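Ubiquinone biosynthesis protein UbiJ (Escherichia coli, PDB 6H6N) binds hydrophobic ubiquinone biosynthetic intermediates through its SCP2 domain, the part present here, and is essential for the stability of the Ubi complex that makes coenzyme Q in air. Local coordinates at residues A78-I83 / Q114-F119. Numbering follows the deposited sequence.
Sequences ADCTVI and QVVQNF. With CA (calcium ion), chain D.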
ATOM      1  N   ALA A  78      21.111  -8.233   2.660  1.00 31.33           N
ATOM      2  CA  ALA A  78      20.601  -6.959   2.163  1.00 29.71           C
ATOM      3  C   ALA A  78      21.718  -5.950   2.301  1.00 31.11           C
ATOM      4  O   ALA A  78      22.480  -5.991   3.271  1.00 31.54           O
ATOM      5  CB  ALA A  78      19.371  -6.504   2.939  1.00 30.46           C
ATOM      6  N   ASP A  79      21.838  -5.056   1.320  1.00 24.41           N
ATOM      7  CA  ASP A  79      22.879  -4.025   1.328  1.00 23.33           C
ATOM      8  C   ASP A  79      22.506  -2.860   2.241  1.00 29.46           C
ATOM      9  O   ASP A  79      23.376  -2.163   2.748  1.00 29.37           O
ATOM     10  CB  ASP A  79      23.137  -3.548  -0.084  1.00 23.43           C
ATOM     11  CG  ASP A  79      23.625  -4.666  -0.986  1.00 28.84           C
ATOM     12  OD1 ASP A  79      24.697  -5.247  -0.689  1.00 28.99           O
ATOM     13  OD2 ASP A  79      22.937  -4.959  -1.990  1.00 26.13           O
ATOM     14  N   CYS A  80      21.199  -2.704   2.494  1.00 27.05           N
ATOM     15  CA  CYS A  80      20.631  -1.699   3.356  1.00 27.74           C
ATOM     16  C   CYS A  80      19.321  -2.234   3.892  1.00 30.55           C
ATOM     17  O   CYS A  80      18.587  -2.911   3.162  1.00 28.63           O
ATOM     18  CB  CYS A  80      20.432  -0.392   2.585  1.00 29.12           C
ATOM     19  SG  CYS A  80      19.810   0.988   3.591  1.00 34.35           S
ATOM     20  N   THR A  81      19.055  -1.969   5.173  1.00 27.60           N
ATOM     21  CA  THR A  81      17.808  -2.338   5.853  1.00 27.39           C
ATOM     22  C   THR A  81      17.266  -1.084   6.534  1.00 33.51           C
ATOM     23  O   THR A  81      18.013  -0.398   7.259  1.00 34.55           O
ATOM     24  CB  THR A  81      17.958  -3.531   6.814  1.00 34.03           C
ATOM     25  OG1 THR A  81      18.468  -4.650   6.097  1.00 35.83           O
ATOM     26  CG2 THR A  81      16.620  -3.929   7.471  1.00 30.49           C
ATOM     27  N   VAL A  82      15.997  -0.751   6.235  1.00 27.70           N
ATOM     28  CA  VAL A  82      15.295   0.393   6.775  1.00 28.03           C
ATOM     29  C   VAL A  82      14.099  -0.081   7.603  1.00 33.85           C
ATOM     30  O   VAL A  82      13.384  -1.019   7.193  1.00 33.33           O
ATOM     31  CB  VAL A  82      14.937   1.489   5.721  1.00 32.87           C
ATOM     32  CG1 VAL A  82      16.184   1.993   4.984  1.00 31.86           C
ATOM     33  CG2 VAL A  82      13.889   1.010   4.726  1.00 32.70           C
ATOM     34  N   ILE A  83      13.944   0.510   8.807  1.00 30.09           N
ATOM     35  CA  ILE A  83      12.861   0.207   9.745  1.00 30.68           C
ATOM     36  C   ILE A  83      12.157   1.511  10.066  1.00 33.60           C
ATOM     37  O   ILE A  83      12.788   2.487  10.499  1.00 35.07           O
ATOM     38  CB  ILE A  83      13.336  -0.549  11.015  1.00 35.05           C
ATOM     39  CG1 ILE A  83      14.208  -1.772  10.641  1.00 36.18           C
ATOM     40  CG2 ILE A  83      12.136  -0.980  11.904  1.00 35.67           C
ATOM     41  CD1 ILE A  83      15.544  -1.844  11.301  1.00 47.21           C
ATOM     42  N   GLN A 114      23.945   4.955   1.997  1.00 27.13           N
ATOM     43  CA  GLN A 114      23.956   5.502   0.636  1.00 26.83           C
ATOM     44  C   GLN A 114      22.834   4.920  -0.227  1.00 31.06           C
ATOM     45  O   GLN A 114      22.308   5.634  -1.052  1.00 31.16           O
ATOM     46  CB  GLN A 114      25.320   5.300  -0.043  1.00 28.22           C
ATOM     47  CG  GLN A 114      26.402   6.253   0.450  1.00 46.85           C
ATOM     48  CD  GLN A 114      27.773   5.993  -0.143  1.00 71.84           C
ATOM     49  OE1 GLN A 114      27.936   5.375  -1.207  1.00 64.76           O
ATOM     50  NE2 GLN A 114      28.794   6.506   0.524  1.00 68.37           N
ATOM     51  N   VAL A 115      22.433   3.659  -0.009  1.00 27.62           N
ATOM     52  CA  VAL A 115      21.352   3.029  -0.786  1.00 25.89           C
ATOM     53  C   VAL A 115      19.999   3.771  -0.577  1.00 29.98           C
ATOM     54  O   VAL A 115      19.316   4.103  -1.543  1.00 27.92           O
ATOM     55  CB  VAL A 115      21.255   1.495  -0.514  1.00 27.50           C
ATOM     56  CG1 VAL A 115      20.151   0.837  -1.359  1.00 26.50           C
ATOM     57  CG2 VAL A 115      22.597   0.798  -0.736  1.00 26.45           C
ATOM     58  N   VAL A 116      19.640   4.047   0.677  1.00 27.99           N
ATOM     59  CA  VAL A 116      18.402   4.742   1.002  1.00 26.36           C
ATOM     60  C   VAL A 116      18.513   6.235   0.572  1.00 26.94           C
ATOM     61  O   VAL A 116      17.553   6.787   0.073  1.00 25.09           O
ATOM     62  CB  VAL A 116      17.931   4.513   2.465  1.00 30.09           C
ATOM     63  CG1 VAL A 116      18.815   5.223   3.481  1.00 30.65           C
ATOM     64  CG2 VAL A 116      16.483   4.929   2.641  1.00 30.41           C
ATOM     65  N   GLN A 117      19.691   6.844   0.694  1.00 25.02           N
ATOM     66  CA  GLN A 117      19.900   8.224   0.233  1.00 25.37           C
ATOM     67  C   GLN A 117      19.704   8.282  -1.282  1.00 30.52           C
ATOM     68  O   GLN A 117      19.066   9.208  -1.778  1.00 29.49           O
ATOM     69  CB  GLN A 117      21.289   8.753   0.612  1.00 26.83           C
ATOM     70  CG  GLN A 117      21.472   9.011   2.094  1.00 35.21           C
ATOM     71  CD  GLN A 117      22.889   9.393   2.447  1.00 51.14           C
ATOM     72  OE1 GLN A 117      23.852   9.030   1.764  1.00 49.82           O
ATOM     73  NE2 GLN A 117      23.056  10.112   3.544  1.00 38.50           N
ATOM     74  N   ASN A 118      20.241   7.269  -2.003  1.00 27.28           N
ATOM     75  CA  ASN A 118      20.115   7.143  -3.447  1.00 27.11           C
ATOM     76  C   ASN A 118      18.698   6.842  -3.878  1.00 28.66           C
ATOM     77  O   ASN A 118      18.263   7.375  -4.886  1.00 27.52           O
ATOM     78  CB  ASN A 118      21.120   6.136  -4.011  1.00 27.23           C
ATOM     79  CG  ASN A 118      22.542   6.670  -3.932  1.00 47.95           C
ATOM     80  OD1 ASN A 118      22.783   7.864  -3.708  1.00 36.64           O
ATOM     81  ND2 ASN A 118      23.522   5.802  -4.090  1.00 39.42           N
ATOM     82  N   PHE A 119      17.957   6.060  -3.091  1.00 25.68           N
ATOM     83  CA  PHE A 119      16.567   5.731  -3.395  1.00 26.48           C
ATOM     84  C   PHE A 119      15.647   6.975  -3.267  1.00 28.17           C
ATOM     85  O   PHE A 119      14.826   7.238  -4.157  1.00 24.75           O
ATOM     86  CB  PHE A 119      16.061   4.597  -2.482  1.00 28.98           C
ATOM     87  CG  PHE A 119      14.674   4.114  -2.833  1.00 32.80           C
ATOM     88  CD1 PHE A 119      14.418   3.504  -4.052  1.00 37.25           C
ATOM     89  CD2 PHE A 119      13.632   4.222  -1.924  1.00 38.96           C
ATOM     90  CE1 PHE A 119      13.136   3.038  -4.365  1.00 39.20           C
ATOM     91  CE2 PHE A 119      12.360   3.723  -2.228  1.00 42.11           C
ATOM     92  CZ  PHE A 119      12.122   3.143  -3.449  1.00 39.39           C
TER
HETATM   93 CA    CA D 202      24.650  -6.648  -2.588  1.00 27.10          CA
HETATM   94  O   HOH W   1      23.433  -7.388  -4.300  1.00 23.95           O
HETATM   95  O   HOH W   2      23.417  -8.248  -1.510  1.00 29.51           O
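In the SCP2 domain a helix packs on one face of the mixed beta sheet, and here V115 and V116 of helix 113-128 meet C80 and V82 of strand 80-84. The segment axes come within 8.5 Å of each other at 70°. C80 and V82 are two residues apart on the strand, so both CB atoms point toward the helix, while T81 between them does not. C80 CB lies 3.7 Å from V115 CB and 4.1 Å from both V115 CG1 and CG2, on the same side. C80 SG is anti to its own backbone N (chi1 -177°), which turns it toward V116 CB, 4.2 Å away. Further along the strand, V82 CG1 reaches V116 CG2 at 3.8 Å, the two side chains crossing at a slant. All four are buried in an apolar contact. At its edge, D79 CB comes loosely near V115 CG2. The D79 carboxylate grips a calcium ion through OD1 (2.4 Å) and OD2, along with two waters. D79 OD2 also accepts a hydrogen bond from V47 N. Strand 80-84 lies between strands 47-52 and 108-111, where C80 also touches L48 and V109. On the helix, V115 touches L43, and F119 packs on L26 and L30 of helix 14-31.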